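Long-range contacts in BamaA.19900.a (Balamuthia mandrillaris, PDB 6VZZ), which probably catalyses the ATP-dependent phosphorylation of glucose to glucose 6-phosphate, and binds beta-D-glucopyranose: residues A[68-73]-A[116-121]; A[109-114]-A[123-128]; A[161-166]-A[177-182]; A[330-335]-A[369-374]. All coordinates share one frame; numbering follows the deposited sequence.

How the contacts relate
The four contacts fall into two pairs, on opposite sides of the chain's centre. Contacts 1 and 2 have centres about 11 Å apart and touch: T72 OG1 lies 2.8 Å from R125 O, probably a hydrogen bond. Contacts 3 and 4 are equally close, centre to centre, and meet where V179 CG2 packs 3.8 Å from F372 CD1. Between the pairs the centres are about 30 to 36 Å apart. Of the four, contact 1 alone contributes a residue of the sugar pocket, N116; the F117 side chain is about 9 Å from a bound glucose. A bound calcium ion lies about 7 Å from the R330 side chain of contact 4 and one about 11 Å from the L181 side chain of contact 3.

Contact 1 of 4, residues A[68-73]-A[116-121]; sequences KADDTR and NFHGDA
D70 holds CG between its backbone N and carbonyl carbon (chi1 71°), and H118 has CG anti to its carbonyl carbon (chi1 -54°); from there the two side chains cross at about a right angle. H118 ND1 donates a hydrogen bond to D70 OD2 at 2.7 Å. The anti lone pair of OD2 is used, and the oxygen stays near the imidazole plane although carboxylate and ring are turned 57° apart. A backbone bond, H118 N to D70 O at 3.1 Å, makes this a two-point grip. Here the loop that follows strand 111-114 docks against the start of helix 72-90, in a domain that belongs to the actin-like ATPase clan. D71 is the N-cap of that helix: its OD1 accepts K74 N, while OD2 is hydrogen-bonded to H123 ND1. Beside the cap lies the buried ring of F117. The D70-D71 peptide covers one face, with D70 C and D71 N displaced toward the rim, and D71 CA comes within 3.4 Å of F117 CD2. T72 CG2 approaches the ring edge in plane, 3.9 Å from CD2. One residue earlier, N116 touches the bound glucose, and its ND2 hydrogen-bonds to E258 OE2 of the same pocket.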
loop_
_atom_site.group_PDB
_atom_site.type_symbol
_atom_site.label_atom_id
_atom_site.label_comp_id
_atom_site.label_asym_id
_atom_site.label_seq_id
_atom_site.Cartn_x
_atom_site.Cartn_y
_atom_site.Cartn_z
ATOM N N LYS A 68 -4.778 -16.897 27.090
ATOM C CA LYS A 68 -4.335 -15.505 27.137
ATOM C C LYS A 68 -2.818 -15.504 27.300
ATOM O O LYS A 68 -2.298 -15.944 28.329
ATOM C CB LYS A 68 -5.020 -14.738 28.265
ATOM N N ALA A 69 -2.109 -15.028 26.280
ATOM C CA ALA A 69 -0.656 -15.100 26.240
ATOM C C ALA A 69 -0.104 -13.836 25.605
ATOM O O ALA A 69 -0.561 -13.435 24.530
ATOM C CB ALA A 69 -0.186 -16.324 25.448
ATOM N N ASP A 70 0.887 -13.218 26.257
ATOM C CA ASP A 70 1.520 -12.028 25.704
ATOM C C ASP A 70 3.036 -12.168 25.613
ATOM O O ASP A 70 3.740 -11.155 25.536
ATOM C CB ASP A 70 1.157 -10.786 26.515
ATOM C CG ASP A 70 1.811 -10.774 27.865
ATOM O OD1 ASP A 70 1.876 -11.846 28.493
ATOM O OD2 ASP A 70 2.268 -9.694 28.295
ATOM N N ASP A 71 3.557 -13.394 25.628
ATOM C CA ASP A 71 4.946 -13.627 25.250
ATOM C C ASP A 71 5.069 -15.042 24.692
ATOM O O ASP A 71 4.221 -15.905 24.936
ATOM C CB ASP A 71 5.926 -13.337 26.416
ATOM C CG ASP A 71 6.029 -14.459 27.449
ATOM O OD1 ASP A 71 5.390 -15.516 27.324
ATOM O OD2 ASP A 71 6.784 -14.275 28.429
ATOM N N THR A 72 6.130 -15.266 23.918
ATOM C CA THR A 72 6.257 -16.523 23.190
ATOM C C THR A 72 6.657 -17.684 24.093
ATOM O O THR A 72 6.346 -18.835 23.773
ATOM C CB THR A 72 7.264 -16.369 22.048
ATOM O OG1 THR A 72 8.503 -15.858 22.561
ATOM C CG2 THR A 72 6.719 -15.416 20.974
ATOM N N ARG A 73 7.337 -17.418 25.213
ATOM C CA ARG A 73 7.669 -18.506 26.130
ATOM C C ARG A 73 6.405 -19.121 26.722
ATOM O O ARG A 73 6.321 -20.344 26.891
ATOM C CB ARG A 73 8.604 -18.017 27.240
ATOM C CG ARG A 73 9.848 -17.220 26.777
ATOM C CD ARG A 73 10.755 -17.978 25.795
ATOM N NE ARG A 73 10.295 -17.873 24.405
ATOM C CZ ARG A 73 10.789 -18.587 23.394
ATOM N NH1 ARG A 73 11.761 -19.463 23.612
ATOM N NH2 ARG A 73 10.303 -18.440 22.169
ATOM N N ASN A 116 3.182 -6.943 19.323
ATOM C CA ASN A 116 2.680 -6.335 20.548
ATOM C C ASN A 116 2.835 -7.238 21.769
ATOM O O ASN A 116 2.216 -6.983 22.808
ATOM C CB ASN A 116 1.224 -5.912 20.358
ATOM C CG ASN A 116 1.092 -4.651 19.509
ATOM O OD1 ASN A 116 1.846 -3.695 19.676
ATOM N ND2 ASN A 116 0.133 -4.651 18.593
ATOM N N PHE A 117 3.650 -8.286 21.670
ATOM C CA PHE A 117 4.074 -9.000 22.861
ATOM C C PHE A 117 5.077 -8.164 23.651
ATOM O O PHE A 117 5.743 -7.268 23.123
ATOM C CB PHE A 117 4.681 -10.357 22.503
ATOM C CG PHE A 117 3.659 -11.428 22.279
ATOM C CD1 PHE A 117 2.306 -11.125 22.296
ATOM C CD2 PHE A 117 4.044 -12.734 22.064
ATOM C CE1 PHE A 117 1.363 -12.104 22.091
ATOM C CE2 PHE A 117 3.107 -13.718 21.865
ATOM C CZ PHE A 117 1.764 -13.403 21.877
ATOM N N HIS A 118 5.179 -8.473 24.939
ATOM C CA HIS A 118 5.937 -7.673 25.883
ATOM C C HIS A 118 7.218 -8.396 26.268
ATOM O O HIS A 118 7.230 -9.624 26.415
ATOM C CB HIS A 118 5.099 -7.372 27.129
ATOM C CG HIS A 118 3.772 -6.746 26.822
ATOM N ND1 HIS A 118 2.581 -7.434 26.926
ATOM C CD2 HIS A 118 3.452 -5.499 26.394
ATOM C CE1 HIS A 118 1.583 -6.634 26.589
ATOM N NE2 HIS A 118 2.084 -5.456 26.260
ATOM N N GLY A 119 8.298 -7.628 26.416
ATOM C CA GLY A 119 9.564 -8.192 26.841
ATOM C C GLY A 119 10.673 -8.054 25.817
ATOM O O GLY A 119 10.562 -7.286 24.855
ATOM N N ASP A 120 11.753 -8.801 26.019
ATOM C CA ASP A 120 12.889 -8.761 25.115
ATOM C C ASP A 120 12.580 -9.580 23.862
ATOM O O ASP A 120 11.499 -10.157 23.715
ATOM C CB ASP A 120 14.153 -9.253 25.828
ATOM C CG ASP A 120 14.159 -10.763 26.067
ATOM O OD1 ASP A 120 13.078 -11.391 26.138
ATOM O OD2 ASP A 120 15.267 -11.327 26.186
ATOM N N ALA A 121 13.562 -9.649 22.960
ATOM C CA ALA A 121 13.345 -10.268 21.655
ATOM C C ALA A 121 12.953 -11.733 21.784
ATOM O O ALA A 121 12.137 -12.232 20.998
ATOM C CB ALA A 121 14.599 -10.130 20.796
#

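Contact 2 of 4, residues A[109-114]-A[123-128]; sequences GEVLDV and HRRLKR
L112 and L126 form the central hydrogen-bonded pair of two antiparallel strands, 111-114 and 125-127, in a three-stranded meander that begins with strand 103-105. The strand directions are 160° apart. Backbone bonds carry the pairing: L112 N to L126 O and L126 N to L112 O are both 2.8 Å. Beyond the leucines, V114 N reaches R124 O at one end and R128 N reaches E110 O at the other, while V111 with K127 and D113 with R125 are the non-hydrogen-bonded pairs.

Apolar packing divides by face. The side chains of L112 and L126 share the buried face, against I43 of strand 37-43, with F143 touching L112 and helix 72-90 touching L126. V111 is on the other face, its CG1 4.1 Å from R125 CB.

Charge interactions are concentrated on that second face and at the strand ends. D113 is shared by two arginines: R125 NE bonds to D113 OD2 at 3.0 Å, in the guanidinium plane but from above the carboxylate plane, and R124 NH1 makes a long salt bridge to D113 OD1. E110 has its stronger partner in S129 N, bound by OE2; its OE1 makes only a weak, 3.4 Å bond to R128 NH2, at the edge of the guanidinium. Over one face of that same R128 group sits G109 O, 3.3 Å above the plane.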
loop_
_atom_site.group_PDB
_atom_site.type_symbol
_atom_site.label_atom_id
_atom_site.label_comp_id
_atom_site.label_asym_id
_atom_site.label_seq_id
_atom_site.Cartn_x
_atom_site.Cartn_y
_atom_site.Cartn_z
ATOM N N GLY A 109 10.972 -17.802 6.691
ATOM C CA GLY A 109 9.771 -18.416 7.226
ATOM C C GLY A 109 9.944 -19.142 8.539
ATOM O O GLY A 109 9.003 -19.797 8.997
ATOM N N GLU A 110 11.108 -19.024 9.172
ATOM C CA GLU A 110 11.433 -19.780 10.375
ATOM C C GLU A 110 10.984 -19.090 11.663
ATOM O O GLU A 110 10.731 -19.778 12.662
ATOM C CB GLU A 110 12.946 -20.036 10.410
ATOM C CG GLU A 110 13.457 -20.810 11.622
ATOM C CD GLU A 110 12.898 -22.224 11.705
ATOM O OE1 GLU A 110 12.676 -22.844 10.636
ATOM O OE2 GLU A 110 12.677 -22.709 12.841
ATOM N N VAL A 111 10.847 -17.763 11.664
ATOM C CA VAL A 111 10.686 -16.980 12.887
ATOM C C VAL A 111 9.487 -16.045 12.753
ATOM O O VAL A 111 9.346 -15.346 11.744
ATOM C CB VAL A 111 11.953 -16.156 13.203
ATOM C CG1 VAL A 111 11.804 -15.435 14.539
ATOM C CG2 VAL A 111 13.194 -17.032 13.172
ATOM N N LEU A 112 8.646 -16.014 13.787
ATOM C CA LEU A 112 7.576 -15.036 13.931
ATOM C C LEU A 112 7.966 -14.025 15.004
ATOM O O LEU A 112 8.523 -14.394 16.042
ATOM C CB LEU A 112 6.253 -15.721 14.304
ATOM C CG LEU A 112 5.107 -14.858 14.845
ATOM C CD1 LEU A 112 4.485 -13.964 13.769
ATOM C CD2 LEU A 112 4.053 -15.727 15.485
ATOM N N ASP A 113 7.684 -12.749 14.746
ATOM C CA ASP A 113 7.960 -11.645 15.666
ATOM C C ASP A 113 6.603 -11.023 15.992
ATOM O O ASP A 113 6.017 -10.333 15.151
ATOM C CB ASP A 113 8.924 -10.640 15.019
ATOM C CG ASP A 113 9.426 -9.565 15.984
ATOM O OD1 ASP A 113 8.628 -8.986 16.756
ATOM O OD2 ASP A 113 10.644 -9.287 15.960
ATOM N N VAL A 114 6.080 -11.279 17.190
ATOM C CA VAL A 114 4.746 -10.802 17.543
ATOM C C VAL A 114 4.861 -9.346 17.986
ATOM O O VAL A 114 5.443 -9.039 19.028
ATOM C CB VAL A 114 4.098 -11.673 18.621
ATOM C CG1 VAL A 114 2.703 -11.167 18.920
ATOM C CG2 VAL A 114 4.046 -13.120 18.162
ATOM N N HIS A 123 11.130 -13.077 24.017
ATOM C CA HIS A 123 9.744 -13.186 24.439
ATOM C C HIS A 123 8.768 -12.664 23.397
ATOM O O HIS A 123 7.557 -12.839 23.563
ATOM C CB HIS A 123 9.558 -12.461 25.773
ATOM C CG HIS A 123 10.224 -13.159 26.924
ATOM N ND1 HIS A 123 9.579 -13.420 28.114
ATOM C CD2 HIS A 123 11.470 -13.676 27.052
ATOM C CE1 HIS A 123 10.402 -14.054 28.930
ATOM N NE2 HIS A 123 11.557 -14.221 28.309
ATOM N N ARG A 124 9.266 -12.042 22.330
ATOM C CA ARG A 124 8.429 -11.600 21.230
ATOM C C ARG A 124 8.564 -12.464 19.989
ATOM O O ARG A 124 7.702 -12.393 19.111
ATOM C CB ARG A 124 8.758 -10.144 20.866
ATOM C CG ARG A 124 8.360 -9.142 21.935
ATOM C CD ARG A 124 8.623 -7.700 21.499
ATOM N NE ARG A 124 10.028 -7.340 21.674
ATOM C CZ ARG A 124 10.890 -7.151 20.678
ATOM N NH1 ARG A 124 10.499 -7.263 19.413
ATOM N NH2 ARG A 124 12.151 -6.838 20.950
ATOM N N ARG A 125 9.604 -13.289 19.904
ATOM C CA ARG A 125 9.887 -14.093 18.727
ATOM C C ARG A 125 9.628 -15.569 19.001
ATOM O O ARG A 125 9.850 -16.061 20.108
ATOM C CB ARG A 125 11.331 -13.879 18.268
ATOM C CG ARG A 125 11.568 -12.448 17.810
ATOM C CD ARG A 125 12.992 -12.162 17.384
ATOM N NE ARG A 125 13.060 -10.850 16.746
ATOM C CZ ARG A 125 14.186 -10.180 16.531
ATOM N NH1 ARG A 125 15.348 -10.700 16.911
ATOM N NH2 ARG A 125 14.150 -8.985 15.946
ATOM N N LEU A 126 9.134 -16.266 17.979
ATOM C CA LEU A 126 8.789 -17.680 18.076
ATOM C C LEU A 126 9.337 -18.395 16.850
ATOM O O LEU A 126 8.954 -18.067 15.723
ATOM C CB LEU A 126 7.271 -17.869 18.186
ATOM C CG LEU A 126 6.717 -19.299 18.197
ATOM C CD1 LEU A 126 7.185 -20.082 19.417
ATOM C CD2 LEU A 126 5.192 -19.302 18.108
ATOM N N LYS A 127 10.240 -19.356 17.069
ATOM C CA LYS A 127 10.838 -20.150 16.001
ATOM C C LYS A 127 10.033 -21.423 15.774
ATOM O O LYS A 127 9.542 -22.033 16.728
ATOM C CB LYS A 127 12.281 -20.523 16.355
ATOM C CG LYS A 127 13.137 -19.350 16.780
ATOM C CD LYS A 127 14.514 -19.786 17.274
ATOM C CE LYS A 127 15.422 -18.570 17.479
ATOM N NZ LYS A 127 16.338 -18.741 18.647
ATOM N N ARG A 128 9.911 -21.829 14.504
ATOM C CA ARG A 128 9.297 -23.115 14.172
ATOM C C ARG A 128 9.904 -24.258 14.976
ATOM O O ARG A 128 9.186 -25.100 15.526
ATOM C CB ARG A 128 9.498 -23.433 12.703
ATOM C CG ARG A 128 8.598 -22.844 11.678
ATOM C CD ARG A 128 9.380 -23.155 10.430
ATOM N NE ARG A 128 8.674 -23.050 9.176
ATOM C CZ ARG A 128 9.306 -23.070 8.012
ATOM N NH1 ARG A 128 8.627 -22.963 6.871
ATOM N NH2 ARG A 128 10.631 -23.189 8.005
#

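Contact 3 of 4, residues A[161-166]-A[177-182]; sequences DALDQC and DKVTLQ
L163 meets both V179 and L181, and has more surface buried by this contact than any other residue in the two segments. Its CD1, anti to CA about chi2 (179°), reaches forward to L181 CG at 3.6 Å, and the two leucine side chains cross at about a right angle. Closer to the backbone, L163 CB rests 4.0 Å from V179 CG1. Helix 146-159 backs this cluster, since V154 touches both leucines, and N158 OD1 of the same helix accepts a hydrogen bond from L181 N. V179 comes next in buried area. Its CB points toward the 3-10 turn 163-165 and packs 4.1 Å from D164 CA, and its side chain also lies on F167 and P169 of strand 167-171. That strand connects the two segments, so the loop before it packs against the loop after it, beside an outermost strand of the six-stranded sheet. D164 is third: its CB points at the other segment and stands 4.0 Å from V179 N, so it is the hydrocarbon base of the aspartate that does the touching. Upstream, D161 is the C-prime residue of the Schellman motif that ends helix 146-159, and its carboxylate lies alongside the T180 side chain, OD1 3.8 Å from OG1. With no hydrogen bond joining the two segments, the contact rests on side-chain packing, mainly apolar.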
loop_
_atom_site.group_PDB
_atom_site.type_symbol
_atom_site.label_atom_id
_atom_site.label_comp_id
_atom_site.label_asym_id
_atom_site.label_seq_id
_atom_site.Cartn_x
_atom_site.Cartn_y
_atom_site.Cartn_z
ATOM N N ASP A 161 -19.074 -19.496 -2.115
ATOM C CA ASP A 161 -20.264 -18.640 -2.138
ATOM C C ASP A 161 -20.923 -18.549 -0.759
ATOM O O ASP A 161 -22.145 -18.643 -0.614
ATOM C CB ASP A 161 -21.258 -19.122 -3.196
ATOM C CG ASP A 161 -21.038 -18.460 -4.551
ATOM O OD1 ASP A 161 -20.778 -17.237 -4.575
ATOM O OD2 ASP A 161 -21.135 -19.153 -5.595
ATOM N N ALA A 162 -20.092 -18.337 0.263
ATOM C CA ALA A 162 -20.541 -18.361 1.649
ATOM C C ALA A 162 -20.236 -17.087 2.424
ATOM O O ALA A 162 -20.525 -17.036 3.626
ATOM C CB ALA A 162 -19.918 -19.554 2.387
ATOM N N LEU A 163 -19.664 -16.061 1.787
ATOM C CA LEU A 163 -19.333 -14.844 2.520
ATOM C C LEU A 163 -20.573 -14.176 3.092
ATOM O O LEU A 163 -20.481 -13.476 4.107
ATOM C CB LEU A 163 -18.587 -13.857 1.625
ATOM C CG LEU A 163 -17.066 -13.908 1.576
ATOM C CD1 LEU A 163 -16.572 -12.863 0.609
ATOM C CD2 LEU A 163 -16.468 -13.678 2.955
ATOM N N ASP A 164 -21.737 -14.372 2.464
ATOM C CA ASP A 164 -22.955 -13.736 2.952
ATOM C C ASP A 164 -23.425 -14.319 4.277
ATOM O O ASP A 164 -24.340 -13.760 4.894
ATOM C CB ASP A 164 -24.068 -13.843 1.902
ATOM C CG ASP A 164 -24.514 -15.281 1.663
ATOM O OD1 ASP A 164 -23.666 -16.208 1.714
ATOM O OD2 ASP A 164 -25.725 -15.484 1.425
ATOM N N GLN A 165 -22.817 -15.414 4.730
ATOM C CA GLN A 165 -23.144 -15.993 6.025
ATOM C C GLN A 165 -22.517 -15.232 7.187
ATOM O O GLN A 165 -22.950 -15.406 8.330
ATOM C CB GLN A 165 -22.702 -17.458 6.071
ATOM C CG GLN A 165 -23.500 -18.377 5.147
ATOM C CD GLN A 165 -22.961 -19.798 5.126
ATOM O OE1 GLN A 165 -22.009 -20.128 5.840
ATOM N NE2 GLN A 165 -23.566 -20.649 4.300
ATOM N N CYS A 166 -21.514 -14.388 6.932
ATOM C CA CYS A 166 -20.923 -13.633 8.029
ATOM C C CYS A 166 -20.503 -12.213 7.656
ATOM O O CYS A 166 -19.915 -11.528 8.498
ATOM C CB CYS A 166 -19.728 -14.390 8.605
ATOM S SG CYS A 166 -18.499 -14.833 7.376
ATOM N N ASP A 177 -26.867 -6.434 -3.178
ATOM C CA ASP A 177 -26.558 -7.784 -3.621
ATOM C C ASP A 177 -26.016 -8.621 -2.470
ATOM O O ASP A 177 -25.512 -8.097 -1.473
ATOM C CB ASP A 177 -25.532 -7.761 -4.758
ATOM C CG ASP A 177 -25.981 -6.920 -5.934
ATOM O OD1 ASP A 177 -27.200 -6.864 -6.197
ATOM O OD2 ASP A 177 -25.110 -6.320 -6.601
ATOM N N LYS A 178 -26.129 -9.941 -2.619
ATOM C CA LYS A 178 -25.527 -10.853 -1.654
ATOM C C LYS A 178 -24.010 -10.712 -1.717
ATOM O O LYS A 178 -23.442 -10.491 -2.789
ATOM C CB LYS A 178 -25.953 -12.295 -1.937
ATOM N N VAL A 179 -23.357 -10.811 -0.560
ATOM C CA VAL A 179 -21.932 -10.502 -0.495
ATOM C C VAL A 179 -21.147 -11.535 -1.296
ATOM O O VAL A 179 -21.240 -12.742 -1.051
ATOM C CB VAL A 179 -21.445 -10.427 0.956
ATOM C CG1 VAL A 179 -19.948 -10.144 0.992
ATOM C CG2 VAL A 179 -22.196 -9.332 1.706
ATOM N N THR A 180 -20.387 -11.054 -2.276
ATOM C CA THR A 180 -19.516 -11.855 -3.118
ATOM C C THR A 180 -18.417 -10.927 -3.616
ATOM O O THR A 180 -18.635 -9.723 -3.769
ATOM C CB THR A 180 -20.292 -12.489 -4.286
ATOM O OG1 THR A 180 -19.585 -13.635 -4.778
ATOM C CG2 THR A 180 -20.467 -11.492 -5.415
ATOM N N LEU A 181 -17.226 -11.469 -3.842
ATOM C CA LEU A 181 -16.077 -10.648 -4.213
ATOM C C LEU A 181 -15.827 -10.738 -5.714
ATOM O O LEU A 181 -15.791 -11.837 -6.280
ATOM C CB LEU A 181 -14.829 -11.069 -3.441
ATOM C CG LEU A 181 -14.913 -10.853 -1.931
ATOM C CD1 LEU A 181 -13.572 -11.118 -1.291
ATOM C CD2 LEU A 181 -15.371 -9.456 -1.613
ATOM N N GLN A 182 -15.675 -9.584 -6.352
ATOM C CA GLN A 182 -15.401 -9.529 -7.781
ATOM C C GLN A 182 -13.910 -9.745 -8.022
ATOM O O GLN A 182 -13.109 -9.782 -7.085
ATOM C CB GLN A 182 -15.883 -8.194 -8.346
ATOM C CG GLN A 182 -17.388 -7.960 -8.214
ATOM C CD GLN A 182 -18.228 -9.040 -8.897
ATOM O OE1 GLN A 182 -17.915 -9.498 -10.006
ATOM N NE2 GLN A 182 -19.303 -9.457 -8.224
#

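Contact 4 of 4, residues A[330-335]-A[369-374]; sequences RGMLLA and IDLFTQ
R330 opens the pairing with its carbonyl: R330 O accepts D370 N at 3.1 Å, on a lone pair. Its guanidinium runs beside the D370 carboxylate, NE 4.1 Å from OD2 and too far for a salt bridge; R330 NH1 instead pairs with the calcium-site residue D184, and D370 OD1 accepts A174 N. G331 faces D370 in the parallel register, and I369 CG2 packs on its CA. M332 bonds through both backbone polar atoms, N to D370 O and O to F372 N, each 2.8 Å. Its side chain is extended beyond CG (chi2 177°, chi3 -165°), and CE at the far end meets L371 CD1 at 3.6 Å. L333 turns to the opposite face, where CG lies 4.1 Å from F372 CD2. L334 bonds F372 O through N and Q374 N through O, while its CG touches L371 CD1 at 3.9 Å. A335 CB closes the run, 3.8 Å from Q374 OE1, whose bond goes to G336 N. These two parallel strands are inner members of the six-stranded mixed sheet, flanked by 186-191 beyond 331-335 and by 167-171 beyond 370-374, with helix 303-327 packed on the M332 and L334 side.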
loop_
_atom_site.group_PDB
_atom_site.type_symbol
_atom_site.label_atom_id
_atom_site.label_comp_id
_atom_site.label_asym_id
_atom_site.label_seq_id
_atom_site.Cartn_x
_atom_site.Cartn_y
_atom_site.Cartn_z
ATOM N N ARG A 330 -11.415 -2.137 -5.009
ATOM C CA ARG A 330 -12.830 -2.035 -5.322
ATOM C C ARG A 330 -13.706 -1.993 -4.073
ATOM O O ARG A 330 -14.809 -1.431 -4.115
ATOM C CB ARG A 330 -13.248 -3.210 -6.213
ATOM C CG ARG A 330 -14.744 -3.412 -6.316
ATOM C CD ARG A 330 -15.150 -3.860 -7.694
ATOM N NE ARG A 330 -16.579 -4.147 -7.753
ATOM C CZ ARG A 330 -17.197 -4.671 -8.808
ATOM N NH1 ARG A 330 -16.509 -4.977 -9.898
ATOM N NH2 ARG A 330 -18.505 -4.895 -8.765
ATOM N N GLY A 331 -13.236 -2.554 -2.965
ATOM C CA GLY A 331 -14.042 -2.603 -1.766
ATOM C C GLY A 331 -13.143 -2.865 -0.584
ATOM O O GLY A 331 -11.929 -3.037 -0.727
ATOM N N MET A 332 -13.760 -2.886 0.596
ATOM C CA MET A 332 -13.021 -3.181 1.811
ATOM C C MET A 332 -13.901 -3.956 2.778
ATOM O O MET A 332 -15.128 -3.847 2.753
ATOM C CB MET A 332 -12.475 -1.911 2.473
ATOM C CG MET A 332 -13.448 -0.777 2.540
ATOM S SD MET A 332 -12.772 0.664 3.398
ATOM C CE MET A 332 -14.301 1.545 3.658
ATOM N N LEU A 333 -13.254 -4.755 3.620
ATOM C CA LEU A 333 -13.932 -5.620 4.575
ATOM C C LEU A 333 -13.414 -5.307 5.970
ATOM O O LEU A 333 -12.205 -5.380 6.213
ATOM C CB LEU A 333 -13.698 -7.095 4.237
ATOM C CG LEU A 333 -14.352 -7.665 2.971
ATOM C CD1 LEU A 333 -13.658 -7.231 1.684
ATOM C CD2 LEU A 333 -14.382 -9.170 3.073
ATOM N N LEU A 334 -14.320 -4.937 6.875
ATOM C CA LEU A 334 -13.996 -4.823 8.295
ATOM C C LEU A 334 -14.211 -6.187 8.939
ATOM O O LEU A 334 -15.337 -6.696 8.960
ATOM C CB LEU A 334 -14.859 -3.757 8.977
ATOM C CG LEU A 334 -14.758 -2.346 8.368
ATOM C CD1 LEU A 334 -15.673 -1.342 9.062
ATOM C CD2 LEU A 334 -13.318 -1.872 8.417
ATOM N N ALA A 335 -13.135 -6.788 9.438
ATOM C CA ALA A 335 -13.163 -8.176 9.870
ATOM C C ALA A 335 -12.734 -8.292 11.325
ATOM O O ALA A 335 -12.229 -7.343 11.929
ATOM C CB ALA A 335 -12.264 -9.043 8.983
ATOM N N ILE A 369 -16.754 2.710 -3.832
ATOM C CA ILE A 369 -16.051 1.664 -3.104
ATOM C C ILE A 369 -17.047 0.951 -2.200
ATOM O O ILE A 369 -17.791 1.600 -1.455
ATOM C CB ILE A 369 -14.889 2.262 -2.297
ATOM C CG1 ILE A 369 -13.841 2.824 -3.261
ATOM C CG2 ILE A 369 -14.292 1.239 -1.324
ATOM C CD1 ILE A 369 -12.429 2.415 -2.931
ATOM N N ASP A 370 -17.081 -0.380 -2.281
ATOM C CA ASP A 370 -17.937 -1.178 -1.414
ATOM C C ASP A 370 -17.322 -1.303 -0.022
ATOM O O ASP A 370 -16.104 -1.356 0.142
ATOM C CB ASP A 370 -18.157 -2.582 -1.992
ATOM C CG ASP A 370 -19.021 -2.586 -3.238
ATOM O OD1 ASP A 370 -20.199 -2.162 -3.180
ATOM O OD2 ASP A 370 -18.510 -3.032 -4.290
ATOM N N LEU A 371 -18.181 -1.350 0.990
ATOM C CA LEU A 371 -17.746 -1.578 2.362
ATOM C C LEU A 371 -18.571 -2.717 2.941
ATOM O O LEU A 371 -19.807 -2.663 2.931
ATOM C CB LEU A 371 -17.884 -0.313 3.216
ATOM C CG LEU A 371 -17.743 -0.497 4.734
ATOM C CD1 LEU A 371 -16.377 -1.059 5.089
ATOM C CD2 LEU A 371 -18.000 0.811 5.482
ATOM N N PHE A 372 -17.888 -3.753 3.415
ATOM C CA PHE A 372 -18.530 -4.874 4.078
ATOM C C PHE A 372 -18.021 -4.931 5.505
ATOM O O PHE A 372 -16.912 -4.477 5.803
ATOM C CB PHE A 372 -18.254 -6.209 3.369
ATOM C CG PHE A 372 -18.555 -6.189 1.902
ATOM C CD1 PHE A 372 -19.854 -6.296 1.450
ATOM C CD2 PHE A 372 -17.544 -6.057 0.975
ATOM C CE1 PHE A 372 -20.144 -6.276 0.100
ATOM C CE2 PHE A 372 -17.826 -6.031 -0.378
ATOM C CZ PHE A 372 -19.135 -6.139 -0.818
ATOM N N THR A 373 -18.838 -5.474 6.393
ATOM C CA THR A 373 -18.405 -5.636 7.767
ATOM C C THR A 373 -18.869 -6.999 8.257
ATOM O O THR A 373 -19.943 -7.477 7.880
ATOM C CB THR A 373 -18.926 -4.488 8.654
ATOM O OG1 THR A 373 -18.224 -4.488 9.904
ATOM C CG2 THR A 373 -20.435 -4.605 8.897
ATOM N N GLN A 374 -18.027 -7.643 9.054
ATOM C CA GLN A 374 -18.332 -8.978 9.545
ATOM C C GLN A 374 -19.432 -8.898 10.595
ATOM O O GLN A 374 -19.372 -8.066 11.505
ATOM C CB GLN A 374 -17.072 -9.622 10.119
ATOM C CG GLN A 374 -17.225 -11.083 10.488
ATOM C CD GLN A 374 -15.928 -11.699 10.997
ATOM O OE1 GLN A 374 -14.831 -11.270 10.634
ATOM N NE2 GLN A 374 -16.052 -12.706 11.844
#